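High affinity transport system protein p37 (Mycoplasma hyorhinis, PDB 3EKI) binds thiamine diphosphate outside the cell as the membrane-anchored lipoprotein of a high-affinity transport system. Local coordinates at residues A[176-181]-A[307-312]; A[291-296]-A[330-335]; A[313-318]-A[322-327]. All blocks are in the same frame, centred on the assembly; numbering follows the deposited sequence.

Interaction 1 (A[176-181]-A[307-312])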
loop_
_atom_site.group_PDB
_atom_site.type_symbol
_atom_site.label_atom_id
_atom_site.label_comp_id
_atom_site.label_asym_id
_atom_site.label_seq_id
_atom_site.Cartn_x
_atom_site.Cartn_y
_atom_site.Cartn_z
ATOM N N LYS A 176 -14.534 -13.789 0.452
ATOM C CA LYS A 176 -15.331 -14.623 -0.453
ATOM C C LYS A 176 -15.577 -13.899 -1.768
ATOM O O LYS A 176 -15.588 -14.564 -2.811
ATOM C CB LYS A 176 -16.611 -15.050 0.268
ATOM C CG LYS A 176 -16.287 -16.027 1.393
ATOM C CD LYS A 176 -17.448 -16.324 2.312
ATOM C CE LYS A 176 -17.212 -17.581 3.135
ATOM N NZ LYS A 176 -17.834 -18.784 2.515
ATOM N N GLU A 177 -15.719 -12.593 -1.761
ATOM C CA GLU A 177 -15.872 -11.822 -2.997
ATOM C C GLU A 177 -14.590 -11.842 -3.811
ATOM O O GLU A 177 -14.589 -11.898 -5.043
ATOM C CB GLU A 177 -16.295 -10.408 -2.636
ATOM C CG GLU A 177 -17.700 -10.288 -2.056
ATOM C CD GLU A 177 -18.647 -10.222 -3.259
ATOM O OE1 GLU A 177 -19.083 -11.292 -3.725
ATOM O OE2 GLU A 177 -18.903 -9.090 -3.727
ATOM N N ILE A 178 -13.432 -11.788 -3.151
ATOM C CA ILE A 178 -12.152 -11.922 -3.825
ATOM C C ILE A 178 -12.054 -13.285 -4.507
ATOM O O ILE A 178 -11.594 -13.409 -5.640
ATOM C CB ILE A 178 -10.987 -11.705 -2.843
ATOM C CG1 ILE A 178 -10.913 -10.251 -2.374
ATOM C CG2 ILE A 178 -9.668 -12.167 -3.415
ATOM C CD1 ILE A 178 -9.934 -9.996 -1.251
ATOM N N ASN A 179 -12.499 -14.342 -3.821
ATOM C CA ASN A 179 -12.409 -15.684 -4.387
ATOM C C ASN A 179 -13.301 -15.846 -5.608
ATOM O O ASN A 179 -12.902 -16.603 -6.508
ATOM C CB ASN A 179 -12.751 -16.730 -3.308
ATOM C CG ASN A 179 -11.599 -16.821 -2.312
ATOM O OD1 ASN A 179 -10.476 -16.482 -2.668
ATOM N ND2 ASN A 179 -11.877 -17.292 -1.105
ATOM N N LYS A 180 -14.436 -15.156 -5.649
ATOM C CA LYS A 180 -15.315 -15.192 -6.808
ATOM C C LYS A 180 -14.623 -14.576 -8.019
ATOM O O LYS A 180 -14.920 -14.931 -9.160
ATOM C CB LYS A 180 -16.622 -14.454 -6.515
ATOM C CG LYS A 180 -17.172 -13.673 -7.697
ATOM C CD LYS A 180 -18.691 -13.625 -7.668
ATOM C CE LYS A 180 -19.255 -14.594 -6.641
ATOM N NZ LYS A 180 -19.397 -13.964 -5.301
ATOM N N ILE A 181 -13.699 -13.652 -7.767
ATOM C CA ILE A 181 -12.961 -13.015 -8.849
ATOM C C ILE A 181 -11.680 -13.705 -9.214
ATOM O O ILE A 181 -11.253 -13.723 -10.387
ATOM C CB ILE A 181 -12.703 -11.530 -8.447
ATOM C CG1 ILE A 181 -13.949 -10.653 -8.591
ATOM C CG2 ILE A 181 -11.547 -10.915 -9.204
ATOM C CD1 ILE A 181 -13.795 -9.320 -7.872
ATOM N N SER A 307 -0.438 -10.734 2.265
ATOM C CA SER A 307 -0.154 -9.770 1.202
ATOM C C SER A 307 -1.070 -8.578 1.321
ATOM O O SER A 307 -2.023 -8.536 2.101
ATOM C CB SER A 307 -0.326 -10.395 -0.180
ATOM O OG SER A 307 -1.703 -10.454 -0.498
ATOM N N GLU A 308 -0.766 -7.565 0.490
ATOM C CA GLU A 308 -1.725 -6.504 0.285
ATOM C C GLU A 308 -3.022 -7.083 -0.265
ATOM O O GLU A 308 -2.966 -7.971 -1.115
ATOM C CB GLU A 308 -1.167 -5.500 -0.738
ATOM C CG GLU A 308 0.229 -4.982 -0.485
ATOM C CD GLU A 308 1.320 -5.795 -1.132
ATOM O OE1 GLU A 308 2.394 -5.194 -1.405
ATOM O OE2 GLU A 308 1.130 -7.014 -1.375
ATOM N N GLU A 309 -4.141 -6.575 0.200
ATOM C CA GLU A 309 -5.420 -6.939 -0.404
ATOM C C GLU A 309 -5.347 -6.698 -1.907
ATOM O O GLU A 309 -4.976 -5.634 -2.389
ATOM C CB GLU A 309 -6.564 -6.172 0.222
ATOM C CG GLU A 309 -7.899 -6.492 -0.439
ATOM C CD GLU A 309 -9.050 -5.659 0.063
ATOM O OE1 GLU A 309 -9.022 -4.408 -0.069
ATOM O OE2 GLU A 309 -10.005 -6.277 0.578
ATOM N N GLY A 310 -5.731 -7.705 -2.684
ATOM C CA GLY A 310 -5.838 -7.565 -4.120
ATOM C C GLY A 310 -4.552 -7.318 -4.870
ATOM O O GLY A 310 -4.627 -6.743 -5.964
ATOM N N SER A 311 -3.412 -7.753 -4.343
ATOM C CA SER A 311 -2.122 -7.564 -4.995
ATOM C C SER A 311 -2.112 -8.149 -6.398
ATOM O O SER A 311 -1.372 -7.696 -7.272
ATOM C CB SER A 311 -1.028 -8.181 -4.125
ATOM O OG SER A 311 -1.249 -9.524 -3.808
ATOM N N PHE A 312 -2.955 -9.153 -6.666
ATOM C CA PHE A 312 -3.023 -9.735 -8.009
ATOM C C PHE A 312 -3.476 -8.707 -9.040
ATOM O O PHE A 312 -3.222 -8.797 -10.239
ATOM C CB PHE A 312 -3.941 -10.965 -7.991
ATOM C CG PHE A 312 -5.294 -10.729 -7.364
ATOM C CD1 PHE A 312 -6.306 -10.090 -8.079
ATOM C CD2 PHE A 312 -5.583 -11.145 -6.063
ATOM C CE1 PHE A 312 -7.543 -9.861 -7.528
ATOM C CE2 PHE A 312 -6.824 -10.898 -5.511
ATOM C CZ PHE A 312 -7.808 -10.250 -6.226
#
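Ile178 reaches residues 307-312 with both of its branches, and each meets a different side chain. At chi1 -69° its methyl CG2 lies anti to the backbone N and is turned to the rim of the Phe312 ring, while the other branch runs out extended toward Glu309. CG2 approaches that rim near the ring plane, 3.8 Å from Phe312 CE2, and is almost as near to CZ, so the methyl meets an edge and not the pi face. One helical turn along, Ile181 CG2 makes a looser contact, 4.5 Å from Phe312 CE1. The remaining methyl, Ile178 CD1, lies 4.1 Å from Glu309 CG, beside the extended chain that carries the carboxylate. That carboxylate also comes close to Asp155, a like-charge pairing that would probably favour protonation of one of the two acids.

The ring is folded back over the bend that precedes it. Phe312 has its CG set between the backbone N and the carbonyl carbon (chi1 51°), and Gly310 CA sits 3.7 Å above one face of the ring, toward the rim. Gly310, with positive phi (66°), is the third residue of a type II beta turn from Glu308 to Ser311. Glu308 O is gripped from opposite faces of its plane, by Ser307 OG at 2.9 Å and by Ser311 N at 3.3 Å.

Phe182 and Trp220 also touch Phe312, and Ala334 and Val337 touch Ile178, burying the junction. Helix 170-184 is thereby packed against the end of strand 304-308, where Glu308 contacts thiamine diphosphate: a strand running out into a ligand-binding turn, as in the periplasmic-binding-protein fold.

Interaction 2 (A[291-296]-A[330-335]). With CA (calcium ion), chain E.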
loop_
_atom_site.group_PDB
_atom_site.type_symbol
_atom_site.label_atom_id
_atom_site.label_comp_id
_atom_site.label_asym_id
_atom_site.label_seq_id
_atom_site.Cartn_x
_atom_site.Cartn_y
_atom_site.Cartn_z
ATOM N N LYS A 291 8.749 -14.201 2.324
ATOM C CA LYS A 291 8.578 -14.333 0.889
ATOM C C LYS A 291 7.260 -13.689 0.465
ATOM O O LYS A 291 6.322 -13.643 1.260
ATOM C CB LYS A 291 8.536 -15.786 0.417
ATOM C CG LYS A 291 9.697 -16.683 0.746
ATOM C CD LYS A 291 10.717 -16.786 -0.361
ATOM C CE LYS A 291 10.179 -17.537 -1.569
ATOM N NZ LYS A 291 11.161 -17.448 -2.699
ATOM N N SER A 292 7.179 -13.238 -0.781
ATOM C CA SER A 292 5.947 -12.697 -1.330
ATOM C C SER A 292 4.886 -13.778 -1.468
ATOM O O SER A 292 5.213 -14.900 -1.832
ATOM C CB SER A 292 6.234 -12.065 -2.698
ATOM O OG SER A 292 5.048 -11.597 -3.316
ATOM N N ALA A 293 3.640 -13.437 -1.208
ATOM C CA ALA A 293 2.526 -14.362 -1.333
ATOM C C ALA A 293 2.419 -14.908 -2.743
ATOM O O ALA A 293 1.949 -16.033 -2.963
ATOM C CB ALA A 293 1.250 -13.687 -0.884
ATOM N N ASP A 294 2.889 -14.178 -3.759
ATOM C CA ASP A 294 2.694 -14.775 -5.091
ATOM C C ASP A 294 3.648 -15.940 -5.343
ATOM O O ASP A 294 3.507 -16.570 -6.403
ATOM C CB ASP A 294 2.749 -13.747 -6.204
ATOM C CG ASP A 294 4.018 -12.953 -6.330
ATOM O OD1 ASP A 294 5.060 -13.343 -5.770
ATOM O OD2 ASP A 294 3.982 -11.891 -7.001
ATOM N N THR A 295 4.539 -16.293 -4.434
ATOM C CA THR A 295 5.360 -17.477 -4.515
ATOM C C THR A 295 4.852 -18.629 -3.651
ATOM O O THR A 295 5.500 -19.673 -3.633
ATOM C CB THR A 295 6.832 -17.245 -4.117
ATOM O OG1 THR A 295 6.913 -16.919 -2.721
ATOM C CG2 THR A 295 7.365 -16.076 -4.916
ATOM N N LEU A 296 3.739 -18.437 -2.976
ATOM C CA LEU A 296 3.248 -19.504 -2.085
ATOM C C LEU A 296 3.115 -20.860 -2.771
ATOM O O LEU A 296 3.384 -21.877 -2.128
ATOM C CB LEU A 296 1.896 -19.094 -1.509
ATOM C CG LEU A 296 1.271 -20.052 -0.482
ATOM C CD1 LEU A 296 2.210 -20.257 0.688
ATOM C CD2 LEU A 296 -0.063 -19.486 -0.043
ATOM N N GLU A 330 -3.735 -28.223 -6.542
ATOM C CA GLU A 330 -3.828 -27.289 -5.427
ATOM C C GLU A 330 -4.428 -25.976 -5.901
ATOM O O GLU A 330 -4.432 -25.661 -7.084
ATOM C CB GLU A 330 -2.453 -27.063 -4.790
ATOM C CG GLU A 330 -1.824 -28.378 -4.362
ATOM C CD GLU A 330 -0.567 -28.263 -3.538
ATOM O OE1 GLU A 330 -0.112 -27.126 -3.302
ATOM O OE2 GLU A 330 -0.038 -29.327 -3.130
ATOM N N LYS A 331 -4.970 -25.209 -4.971
ATOM C CA LYS A 331 -5.551 -23.925 -5.204
ATOM C C LYS A 331 -5.029 -22.995 -4.088
ATOM O O LYS A 331 -4.748 -23.409 -2.977
ATOM C CB LYS A 331 -7.076 -23.899 -5.133
ATOM C CG LYS A 331 -7.867 -24.989 -5.809
ATOM C CD LYS A 331 -9.356 -24.701 -5.713
ATOM C CE LYS A 331 -9.891 -24.965 -4.310
ATOM N NZ LYS A 331 -9.585 -26.345 -3.840
ATOM N N MET A 332 -4.972 -21.730 -4.430
ATOM C CA MET A 332 -4.722 -20.643 -3.502
ATOM C C MET A 332 -5.959 -19.766 -3.410
ATOM O O MET A 332 -6.530 -19.378 -4.439
ATOM C CB MET A 332 -3.548 -19.856 -4.056
ATOM C CG MET A 332 -2.789 -18.988 -3.099
ATOM S SD MET A 332 -1.321 -18.283 -3.911
ATOM C CE MET A 332 -1.187 -16.793 -2.915
ATOM N N GLU A 333 -6.411 -19.445 -2.206
ATOM C CA GLU A 333 -7.608 -18.651 -2.038
ATOM C C GLU A 333 -7.492 -17.735 -0.828
ATOM O O GLU A 333 -6.684 -17.988 0.065
ATOM C CB GLU A 333 -8.842 -19.549 -1.883
ATOM C CG GLU A 333 -8.809 -20.437 -0.663
ATOM C CD GLU A 333 -9.789 -21.606 -0.722
ATOM O OE1 GLU A 333 -10.343 -21.940 0.343
ATOM O OE2 GLU A 333 -10.036 -22.224 -1.774
ATOM N N ALA A 334 -8.311 -16.701 -0.826
ATOM C CA ALA A 334 -8.362 -15.778 0.281
ATOM C C ALA A 334 -9.100 -16.398 1.469
ATOM O O ALA A 334 -10.189 -16.955 1.296
ATOM C CB ALA A 334 -9.049 -14.493 -0.153
ATOM N N LEU A 335 -8.522 -16.252 2.649
ATOM C CA LEU A 335 -9.170 -16.650 3.893
ATOM C C LEU A 335 -9.914 -15.516 4.566
ATOM O O LEU A 335 -11.085 -15.612 4.953
ATOM C CB LEU A 335 -8.110 -17.245 4.819
ATOM C CG LEU A 335 -8.592 -17.581 6.239
ATOM C CD1 LEU A 335 -9.488 -18.787 6.216
ATOM C CD2 LEU A 335 -7.357 -17.762 7.113
HETATM CA CA CA E . -3.655 -25.083 -9.159
HETATM O O HOH W 1 -5.211 -26.310 -10.300
HETATM O O HOH W 2 -5.167 -23.305 -9.237
#
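The backbones of residues 291-296 and 330-335 stay well apart, their closest CA atoms being those of Leu296 and Met332 at 8.2 Å, and no hydrogen bond joins them. Met332 bridges that distance almost alone. Its CG is anti to the backbone N (chi1 -160°) and the chain stays extended beyond, so that CE is delivered to the short 3-10 turn opposite. There CE lies 3.2 Å from Ala293 O, a close carbon-to-oxygen approach, and 4.4 Å from Ala293 CB. Ala293 O also accepts a bond from Leu296 N at 3.0 Å, so the methyl adds itself to an oxygen already engaged by the turn.

Leu296 meets the thioether at an oblique angle, along more than one of its atoms. Its CB touches both SD and CE, while CD2 lies 4.1 Å from Met332 CE and just as near to CG; the leucine thus crosses the methionine chain at a slant, touching CG, SD and CE.

The turn that presents these partners is held from within. Ser292 O accepts two bonds from a single residue, Thr295: the backbone N at 3.0 Å and the hydroxyl OG1 at 2.8 Å, the latter lying in the carbonyl plane with a C=O...donor angle of 157°.

At the start of 330-335, Glu330 O binds the calcium ion at 2.3 Å together with Thr326, Lys327 and two waters, which fastens the backbone at Glu330. Strand 331-337 is an edge strand of the mixed sheet, beside 217-223, with Trp220 of the latter touching both Ala293 and Met332. From helix 170-184, Asn179 OD1 accepts a bond from Ala334 N, and helix 225-236 is touched by Lys331, Glu333 and Leu335.

Interaction 3 (A[313-318]-A[322-327]). With CA (calcium ion), chain E; TPP (thiamine diphosphate), chain B.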
loop_
_atom_site.group_PDB
_atom_site.type_symbol
_atom_site.label_atom_id
_atom_site.label_comp_id
_atom_site.label_asym_id
_atom_site.label_seq_id
_atom_site.Cartn_x
_atom_site.Cartn_y
_atom_site.Cartn_z
ATOM N N ALA A 313 -4.180 -7.674 -8.596
ATOM C CA ALA A 313 -4.742 -6.661 -9.477
ATOM C C ALA A 313 -3.654 -5.837 -10.159
ATOM O O ALA A 313 -3.958 -5.321 -11.249
ATOM C CB ALA A 313 -5.685 -5.732 -8.737
ATOM N N TRP A 314 -2.470 -5.714 -9.608
ATOM C CA TRP A 314 -1.383 -5.025 -10.283
ATOM C C TRP A 314 -0.234 -5.939 -10.638
ATOM O O TRP A 314 0.908 -5.491 -10.841
ATOM C CB TRP A 314 -0.896 -3.877 -9.406
ATOM C CG TRP A 314 -0.385 -4.165 -8.042
ATOM C CD1 TRP A 314 0.860 -4.601 -7.702
ATOM C CD2 TRP A 314 -1.118 -4.028 -6.814
ATOM N NE1 TRP A 314 0.942 -4.747 -6.337
ATOM C CE2 TRP A 314 -0.251 -4.403 -5.774
ATOM C CE3 TRP A 314 -2.418 -3.625 -6.508
ATOM C CZ2 TRP A 314 -0.634 -4.392 -4.431
ATOM C CZ3 TRP A 314 -2.788 -3.619 -5.174
ATOM C CH2 TRP A 314 -1.915 -3.992 -4.173
ATOM N N THR A 315 -0.511 -7.239 -10.715
ATOM C CA THR A 315 0.476 -8.272 -10.962
ATOM C C THR A 315 0.058 -8.963 -12.262
ATOM O O THR A 315 -0.960 -9.639 -12.298
ATOM C CB THR A 315 0.572 -9.304 -9.828
ATOM O OG1 THR A 315 0.921 -8.640 -8.590
ATOM C CG2 THR A 315 1.652 -10.336 -10.107
ATOM N N HIS A 316 0.817 -8.761 -13.324
ATOM C CA HIS A 316 0.423 -9.322 -14.613
ATOM C C HIS A 316 0.568 -10.822 -14.574
ATOM O O HIS A 316 1.581 -11.371 -14.138
ATOM C CB HIS A 316 1.342 -8.701 -15.660
ATOM C CG HIS A 316 0.867 -8.971 -17.053
ATOM N ND1 HIS A 316 1.744 -9.299 -18.072
ATOM C CD2 HIS A 316 -0.362 -8.955 -17.597
ATOM C CE1 HIS A 316 1.058 -9.481 -19.180
ATOM N NE2 HIS A 316 -0.226 -9.279 -18.932
ATOM N N ASN A 317 -0.443 -11.567 -15.027
ATOM C CA ASN A 317 -0.327 -13.011 -14.823
ATOM C C ASN A 317 0.658 -13.636 -15.797
ATOM O O ASN A 317 1.060 -14.781 -15.591
ATOM C CB ASN A 317 -1.712 -13.641 -14.896
ATOM C CG ASN A 317 -2.375 -13.584 -16.247
ATOM O OD1 ASN A 317 -1.867 -13.032 -17.214
ATOM N ND2 ASN A 317 -3.555 -14.177 -16.317
ATOM N N LYS A 318 1.061 -12.896 -16.832
ATOM C CA LYS A 318 2.038 -13.396 -17.780
ATOM C C LYS A 318 3.472 -13.172 -17.292
ATOM O O LYS A 318 4.394 -13.596 -17.995
ATOM C CB LYS A 318 1.891 -12.720 -19.148
ATOM C CG LYS A 318 0.554 -12.778 -19.843
ATOM C CD LYS A 318 -0.029 -14.170 -19.955
ATOM C CE LYS A 318 -1.533 -14.174 -19.747
ATOM N NZ LYS A 318 -2.002 -15.423 -19.082
ATOM N N LYS A 322 5.920 -16.159 -12.935
ATOM C CA LYS A 322 4.793 -17.071 -12.750
ATOM C C LYS A 322 4.025 -16.826 -11.462
ATOM O O LYS A 322 3.809 -17.711 -10.617
ATOM C CB LYS A 322 5.383 -18.484 -12.839
ATOM C CG LYS A 322 5.865 -18.813 -14.249
ATOM C CD LYS A 322 7.382 -18.890 -14.328
ATOM C CE LYS A 322 7.889 -19.098 -15.750
ATOM N NZ LYS A 322 8.628 -20.389 -15.911
ATOM N N PRO A 323 3.545 -15.604 -11.260
ATOM C CA PRO A 323 2.921 -15.221 -9.988
ATOM C C PRO A 323 1.599 -15.950 -9.718
ATOM O O PRO A 323 0.733 -16.071 -10.588
ATOM C CB PRO A 323 2.608 -13.732 -10.155
ATOM C CG PRO A 323 2.561 -13.531 -11.638
ATOM C CD PRO A 323 3.515 -14.511 -12.236
ATOM N N PHE A 324 1.484 -16.410 -8.478
ATOM C CA PHE A 324 0.333 -17.095 -7.922
ATOM C C PHE A 324 0.163 -18.501 -8.513
ATOM O O PHE A 324 -0.853 -19.162 -8.261
ATOM C CB PHE A 324 -0.933 -16.248 -8.107
ATOM C CG PHE A 324 -0.878 -14.905 -7.406
ATOM C CD1 PHE A 324 -1.090 -14.821 -6.042
ATOM C CD2 PHE A 324 -0.600 -13.771 -8.137
ATOM C CE1 PHE A 324 -1.008 -13.584 -5.411
ATOM C CE2 PHE A 324 -0.527 -12.542 -7.511
ATOM C CZ PHE A 324 -0.725 -12.455 -6.151
ATOM N N GLU A 325 1.145 -18.980 -9.280
ATOM C CA GLU A 325 1.016 -20.353 -9.804
ATOM C C GLU A 325 1.026 -21.374 -8.682
ATOM O O GLU A 325 1.802 -21.288 -7.732
ATOM C CB GLU A 325 2.154 -20.635 -10.790
ATOM C CG GLU A 325 2.025 -21.976 -11.488
ATOM C CD GLU A 325 2.733 -22.014 -12.827
ATOM O OE1 GLU A 325 2.449 -21.156 -13.693
ATOM O OE2 GLU A 325 3.578 -22.915 -13.000
ATOM N N THR A 326 0.169 -22.386 -8.799
ATOM C CA THR A 326 0.070 -23.508 -7.879
ATOM C C THR A 326 0.145 -24.832 -8.658
ATOM O O THR A 326 -0.069 -24.824 -9.867
ATOM C CB THR A 326 -1.253 -23.538 -7.087
ATOM O OG1 THR A 326 -2.348 -23.448 -8.025
ATOM C CG2 THR A 326 -1.424 -22.354 -6.145
ATOM N N LYS A 327 0.436 -25.895 -7.930
ATOM C CA LYS A 327 0.410 -27.234 -8.496
ATOM C C LYS A 327 -0.997 -27.504 -9.025
ATOM O O LYS A 327 -1.999 -26.883 -8.723
ATOM C CB LYS A 327 0.845 -28.278 -7.478
ATOM C CG LYS A 327 2.354 -28.212 -7.213
ATOM C CD LYS A 327 2.683 -28.936 -5.919
ATOM C CE LYS A 327 4.111 -28.637 -5.479
ATOM N NZ LYS A 327 4.736 -29.859 -4.894
HETATM CA CA CA E . -3.655 -25.083 -9.159
HETATM N "N1'" TPP B . -1.521 -0.213 -7.306
HETATM C "C2'" TPP B . -0.525 -0.114 -8.220
HETATM C CM2 TPP B . -0.883 0.279 -9.657
HETATM N "N3'" TPP B . 0.753 -0.342 -7.871
HETATM C "C4'" TPP B . 1.054 -0.581 -6.567
HETATM N "N4'" TPP B . 2.339 -0.719 -6.229
HETATM C "C5'" TPP B . 0.037 -0.747 -5.617
HETATM C "C6'" TPP B . -1.271 -0.554 -6.045
HETATM C "C7'" TPP B . 0.258 -1.108 -4.140
HETATM N N3 TPP B . 0.457 0.026 -3.220
HETATM C C2 TPP B . 1.022 1.187 -3.549
HETATM S S1 TPP B . 1.022 2.247 -2.159
HETATM C C5 TPP B . 0.267 1.036 -1.151
HETATM C C4 TPP B . 0.156 -0.122 -1.896
HETATM C CM4 TPP B . -0.666 -1.331 -1.400
HETATM C C6 TPP B . -0.015 1.211 0.346
HETATM C C7 TPP B . 1.278 1.081 1.155
HETATM O O7 TPP B . 1.791 -0.259 1.008
HETATM P PA TPP B . 3.308 -0.683 1.225
HETATM O O1A TPP B . 3.496 -2.045 0.669
HETATM O O2A TPP B . 4.229 0.362 0.662
HETATM O O3A TPP B . 3.602 -0.619 2.773
HETATM P PB TPP B . 3.361 -1.793 3.842
HETATM O O1B TPP B . 1.903 -2.125 3.918
HETATM O O2B TPP B . 3.899 -1.174 5.194
HETATM O O3B TPP B . 4.292 -3.033 3.498
HETATM O O HOH W 3 1.178 -16.604 -13.217
HETATM O O HOH W 1 -5.211 -26.310 -10.300
HETATM O O HOH W 2 -5.167 -23.305 -9.237
#
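Pro323 meets residues 313-318 with every carbon of its ring beyond CA. CB lies 3.5 Å from Thr315 CG2, the methyl that stands anti to the threonine backbone N at chi1 -59°. CG is still near that methyl but comes closer to a polar atom, 3.4 Å from His316 O. CD, the last carbon, reaches the carbonyl oxygens of both His316 and Asn317, the latter at 4.2 Å. The ring thus passes from a methyl onto two successive carbonyls, while the proline and threonine side chains run past each other in opposite directions. A water spans the same gap, donating to Asn317 O at 3.0 Å and to Pro323 O at 2.7 Å.

Thr315 CG2 has a second neighbour, Phe324 CE2 at 4.0 Å, approached obliquely to the ring; its hydroxyl turns instead to Ser311 O. Lys322 to Glu325 form a type II beta turn, in which Phe324 holds the third position with positive phi (70°).

The outer ends of the two segments reach different sites. Trp314 supports the pyrimidine of thiamine diphosphate on one indole face, TPP C5' lying over the ring centre and 3.6 Å above the plane. Thr326 OG1 and Lys327 O bind the calcium ion.

Tyr187 sets its ring edge-to-face with that of Phe324 and also touches Pro323. Strands 141-152 and 206-207 flank Ala313 and Trp314, while strand 331-337 lies against Phe324 and Thr326 through Met332.

From the N terminus, helix 170-184 comes first; its partner in interaction 1 arrives after 125 intervening residues, at the end of strand 304-308. Before that loop closes, residues 291-296 have opened interaction 2, so the two cross. Interaction 3 opens directly after interaction 1 has closed and is completed within the loop that residues 330-335 close, hence nested in interaction 2. Asp294 O probably accepts a hydrogen bond from Phe324 N (2.9 Å), joining interactions 2 and 3, which also share the calcium ion. Together they tie helix 170-184 and the 313-327 loop to a mixed sheet whose strand order matches class II periplasmic binding proteins.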